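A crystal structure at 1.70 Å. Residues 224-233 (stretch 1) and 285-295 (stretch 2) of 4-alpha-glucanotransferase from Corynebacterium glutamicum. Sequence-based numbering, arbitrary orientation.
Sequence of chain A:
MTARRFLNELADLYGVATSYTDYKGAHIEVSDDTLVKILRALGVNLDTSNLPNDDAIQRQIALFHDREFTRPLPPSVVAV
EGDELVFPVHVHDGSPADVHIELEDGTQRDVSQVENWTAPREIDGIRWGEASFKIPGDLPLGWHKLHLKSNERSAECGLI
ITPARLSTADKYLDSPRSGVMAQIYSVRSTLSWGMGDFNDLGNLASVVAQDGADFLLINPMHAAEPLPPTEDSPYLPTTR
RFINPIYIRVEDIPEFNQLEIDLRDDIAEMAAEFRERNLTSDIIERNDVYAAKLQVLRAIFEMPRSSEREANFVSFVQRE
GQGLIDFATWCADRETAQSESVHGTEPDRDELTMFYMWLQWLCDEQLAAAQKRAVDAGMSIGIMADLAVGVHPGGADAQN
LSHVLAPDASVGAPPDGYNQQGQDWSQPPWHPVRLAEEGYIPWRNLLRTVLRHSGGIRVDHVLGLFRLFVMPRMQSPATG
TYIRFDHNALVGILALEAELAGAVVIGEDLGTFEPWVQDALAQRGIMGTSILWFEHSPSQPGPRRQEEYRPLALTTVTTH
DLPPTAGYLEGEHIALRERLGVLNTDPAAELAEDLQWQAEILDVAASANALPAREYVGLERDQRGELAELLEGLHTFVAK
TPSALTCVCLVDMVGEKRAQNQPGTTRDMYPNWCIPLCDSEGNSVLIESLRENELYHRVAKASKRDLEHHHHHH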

# COMPACT_ATOMS: atom_id res chain seq x y z
N ALA A 224 3.29 11.04 7.40
CA ALA A 224 2.43 11.00 8.56
C ALA A 224 2.26 12.44 9.03
O ALA A 224 2.30 13.34 8.24
N GLU A 225 2.02 12.63 10.31
CA GLU A 225 1.95 13.97 10.86
C GLU A 225 3.16 14.83 10.48
O GLU A 225 4.25 14.33 10.45
N PRO A 226 2.93 16.10 10.17
CA PRO A 226 3.98 16.97 9.71
C PRO A 226 4.91 17.48 10.79
O PRO A 226 5.93 18.11 10.46
N LEU A 227 4.60 17.23 12.06
CA LEU A 227 5.54 17.48 13.15
C LEU A 227 5.22 16.51 14.27
O LEU A 227 4.13 16.00 14.30
N PRO A 228 6.13 16.24 15.19
CA PRO A 228 5.86 15.26 16.25
C PRO A 228 4.78 15.76 17.19
O PRO A 228 4.66 16.96 17.27
N PRO A 229 3.96 14.87 17.92
CA PRO A 229 4.27 13.44 17.76
C PRO A 229 3.74 12.82 16.49
O PRO A 229 2.72 13.24 15.99
N THR A 230 4.42 11.78 16.00
CA THR A 230 4.12 11.19 14.70
C THR A 230 3.86 9.66 14.88
O THR A 230 4.34 9.05 15.84
N GLU A 231 3.04 9.12 13.99
CA GLU A 231 2.63 7.71 13.97
C GLU A 231 3.83 6.81 13.70
O GLU A 231 4.54 7.01 12.71
N ASP A 232 4.08 5.85 14.59
CA ASP A 232 5.12 4.81 14.34
C ASP A 232 4.78 3.88 13.16
O ASP A 232 5.67 3.49 12.39
N SER A 233 3.53 3.44 13.07
CA SER A 233 3.12 2.52 11.98
C SER A 233 3.22 3.11 10.58
O SER A 233 2.52 4.05 10.23
N GLU A 285 13.20 6.07 18.41
CA GLU A 285 12.32 7.22 18.81
C GLU A 285 12.28 8.20 17.64
O GLU A 285 13.25 8.90 17.35
N ARG A 286 11.13 8.22 16.98
CA ARG A 286 10.94 9.06 15.82
C ARG A 286 10.78 10.51 16.28
O ARG A 286 11.24 11.43 15.59
N ASN A 287 10.15 10.72 17.45
CA ASN A 287 9.70 12.12 17.75
C ASN A 287 10.81 13.09 17.92
O ASN A 287 10.79 14.14 17.29
N ASP A 288 11.82 12.79 18.73
CA ASP A 288 12.93 13.79 18.87
C ASP A 288 13.81 13.90 17.64
O ASP A 288 14.27 14.98 17.28
N VAL A 289 14.00 12.79 16.95
CA VAL A 289 14.70 12.84 15.63
C VAL A 289 13.95 13.76 14.63
O VAL A 289 14.57 14.61 13.98
N TYR A 290 12.64 13.63 14.61
CA TYR A 290 11.84 14.39 13.61
C TYR A 290 11.89 15.89 13.93
O TYR A 290 12.17 16.72 13.06
N ALA A 291 11.64 16.17 15.19
CA ALA A 291 11.69 17.56 15.67
C ALA A 291 13.02 18.19 15.36
O ALA A 291 13.08 19.31 14.89
N ALA A 292 14.11 17.46 15.56
CA ALA A 292 15.43 18.00 15.26
C ALA A 292 15.71 18.20 13.76
O ALA A 292 16.23 19.23 13.32
N LYS A 293 15.31 17.21 12.93
CA LYS A 293 15.42 17.42 11.50
C LYS A 293 14.59 18.65 11.03
O LYS A 293 15.04 19.40 10.20
N LEU A 294 13.38 18.77 11.54
CA LEU A 294 12.47 19.85 11.08
C LEU A 294 13.11 21.21 11.39
O LEU A 294 13.11 22.14 10.58
N GLN A 295 13.74 21.30 12.56
CA GLN A 295 14.43 22.51 12.93
C GLN A 295 15.57 22.85 11.98
O GLN A 295 15.75 23.99 11.58

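An irregular, proline-rich segment (224-233) lies against one side of the helical part of stretch 285-295 in a mixed contact, a small apolar centre flanked by polar and water-mediated links, that buries 522 Å² summed over both sides. Pro-228 forms the centre: its CA-to-CB bond points toward the helix, and its ring, C-gamma endo, places CG 3.7 Å from Ala-291 CB and CD 4.0 Å from both Tyr-290 CD2 and Leu-294 CD1. Leu-294 (m, t) also reaches Leu-227, whose CB lies 4.1 Å from Leu-294 CD1 although the CA-to-CB bond of Leu-227 (p, t) points away from the helix overall. Tyr-290, chi1 t, points toward the loop; Thr-230 CG2 approaches its CD2 to 3.9 Å, while Glu-225 O sits at the ring edge, 3.1 Å from Tyr-290 OH. Two waters tie this hydroxyl to the loop backbone: water 1 accepts from Ala-224 N and donates to Glu-225 O, and water 2, 2.6 Å from Tyr-290 OH, donates to Pro-226 O. The CA-to-CB bond of Asn-287 (m) points sideways to the loop, but its amide end comes nearer, and OD1 accepts from Thr-230 N at 2.9 Å, just after the cis peptide preceding Pro-229. Its ND2 donates weakly to water 3, which in turn donates to Thr-230 O; side chain and water thus engage both backbone polar groups of Thr-230. Thr-230, chi1 t, directs CG2 inward, 4.1 Å from Arg-286 CB. Farther along, Arg-286 (m, t, t) extends to Asp-232 (m), and a long salt bridge joins Arg-286 NH2 to Asp-232 OD1 at 3.3 Å, with Asp-232 O over one guanidinium face. Water 4 bridges Arg-286 N and Asp-232 OD1. Within the stretches, Glu-285 OE2 caps the helix by accepting from Asn-287 N at 2.7 Å, and Glu-225 OE1 braces the loop by accepting from Glu-231 N at 2.8 Å.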

# COMPACT_ATOMS: atom_id res chain seq x y z
CB ALA A 224 3.02 10.12 9.64
CB GLU A 225 1.80 13.88 12.37
CG GLU A 225 0.50 13.23 12.81
CD GLU A 225 0.59 11.71 12.96
OE1 GLU A 225 1.63 11.14 12.64
OE2 GLU A 225 -0.40 11.10 13.39
CB PRO A 226 3.21 18.17 9.11
CG PRO A 226 1.93 18.22 9.86
CD PRO A 226 1.64 16.80 10.34
CB LEU A 227 5.50 18.93 13.64
CG LEU A 227 4.22 19.45 14.26
CD1 LEU A 227 4.41 20.89 14.72
CD2 LEU A 227 3.07 19.37 13.29
CB PRO A 228 7.18 15.17 17.00
CG PRO A 228 8.11 16.13 16.39
CD PRO A 228 7.40 16.95 15.38
CB PRO A 229 3.60 12.79 18.96
CG PRO A 229 2.35 13.52 19.08
CD PRO A 229 2.78 14.94 18.93
CB THR A 230 5.20 11.57 13.66
OG1 THR A 230 4.70 11.28 12.34
CG2 THR A 230 6.52 10.87 13.91
CB GLU A 231 1.58 7.51 12.85
CG GLU A 231 1.03 6.14 12.60
CD GLU A 231 0.49 5.48 13.86
OE1 GLU A 231 -0.36 6.10 14.54
OE2 GLU A 231 0.95 4.36 14.19
CB ASP A 232 5.27 3.93 15.59
CG ASP A 232 5.94 4.64 16.78
OD1 ASP A 232 6.77 5.52 16.64
OD2 ASP A 232 5.68 4.20 17.92
CB SER A 233 1.73 1.99 12.17
OG SER A 233 1.44 1.01 11.20
CB GLU A 285 12.76 7.94 20.11
CG GLU A 285 11.86 9.14 20.52
CD GLU A 285 10.33 8.83 20.57
OE1 GLU A 285 9.88 8.31 21.63
OE2 GLU A 285 9.55 9.09 19.57
CB ARG A 286 9.73 8.61 15.07
CG ARG A 286 9.90 7.30 14.31
CD ARG A 286 8.62 6.85 13.69
NE ARG A 286 8.83 5.67 12.85
CZ ARG A 286 8.95 4.41 13.28
NH1 ARG A 286 9.21 3.46 12.41
NH2 ARG A 286 8.84 4.08 14.56
CB ASN A 287 8.67 12.19 18.88
CG ASN A 287 7.36 11.54 18.47
OD1 ASN A 287 6.99 11.56 17.29
ND2 ASN A 287 6.64 10.97 19.44
CB ASP A 288 13.74 13.64 20.18
CG ASP A 288 14.29 12.25 20.39
OD1 ASP A 288 14.14 11.35 19.54
OD2 ASP A 288 14.86 12.03 21.47
CB VAL A 289 14.88 11.43 14.99
CG1 VAL A 289 15.57 11.56 13.62
CG2 VAL A 289 15.74 10.53 15.90
CB TYR A 290 10.41 13.88 13.62
CG TYR A 290 9.54 14.26 12.43
CD1 TYR A 290 10.09 14.71 11.23
CD2 TYR A 290 8.16 14.18 12.54
CE1 TYR A 290 9.24 15.04 10.14
CE2 TYR A 290 7.33 14.46 11.45
CZ TYR A 290 7.88 14.91 10.27
OH TYR A 290 7.01 15.19 9.22
CB ALA A 291 11.37 17.64 17.17
CB ALA A 292 16.48 17.10 15.90
CB LYS A 293 14.99 16.16 10.74
CG LYS A 293 16.02 15.02 10.86
CD LYS A 293 15.72 13.87 9.90
CE LYS A 293 16.73 12.69 10.08
NZ LYS A 293 16.61 11.73 8.96
CB LEU A 294 11.10 19.71 11.70
CG LEU A 294 10.26 18.58 11.11
CD1 LEU A 294 9.15 18.09 12.01
CD2 LEU A 294 9.78 19.03 9.73
CB GLN A 295 14.96 22.39 14.35
CG GLN A 295 15.75 23.61 14.76
CD GLN A 295 16.11 23.54 16.23
OE1 GLN A 295 15.85 24.48 16.98
NE2 GLN A 295 16.65 22.39 16.65
O HOH W 1 5.35 12.81 8.37
O HOH W 2 6.94 17.43 7.98
O HOH W 3 3.65 9.55 18.74
O HOH W 4 9.27 5.98 17.64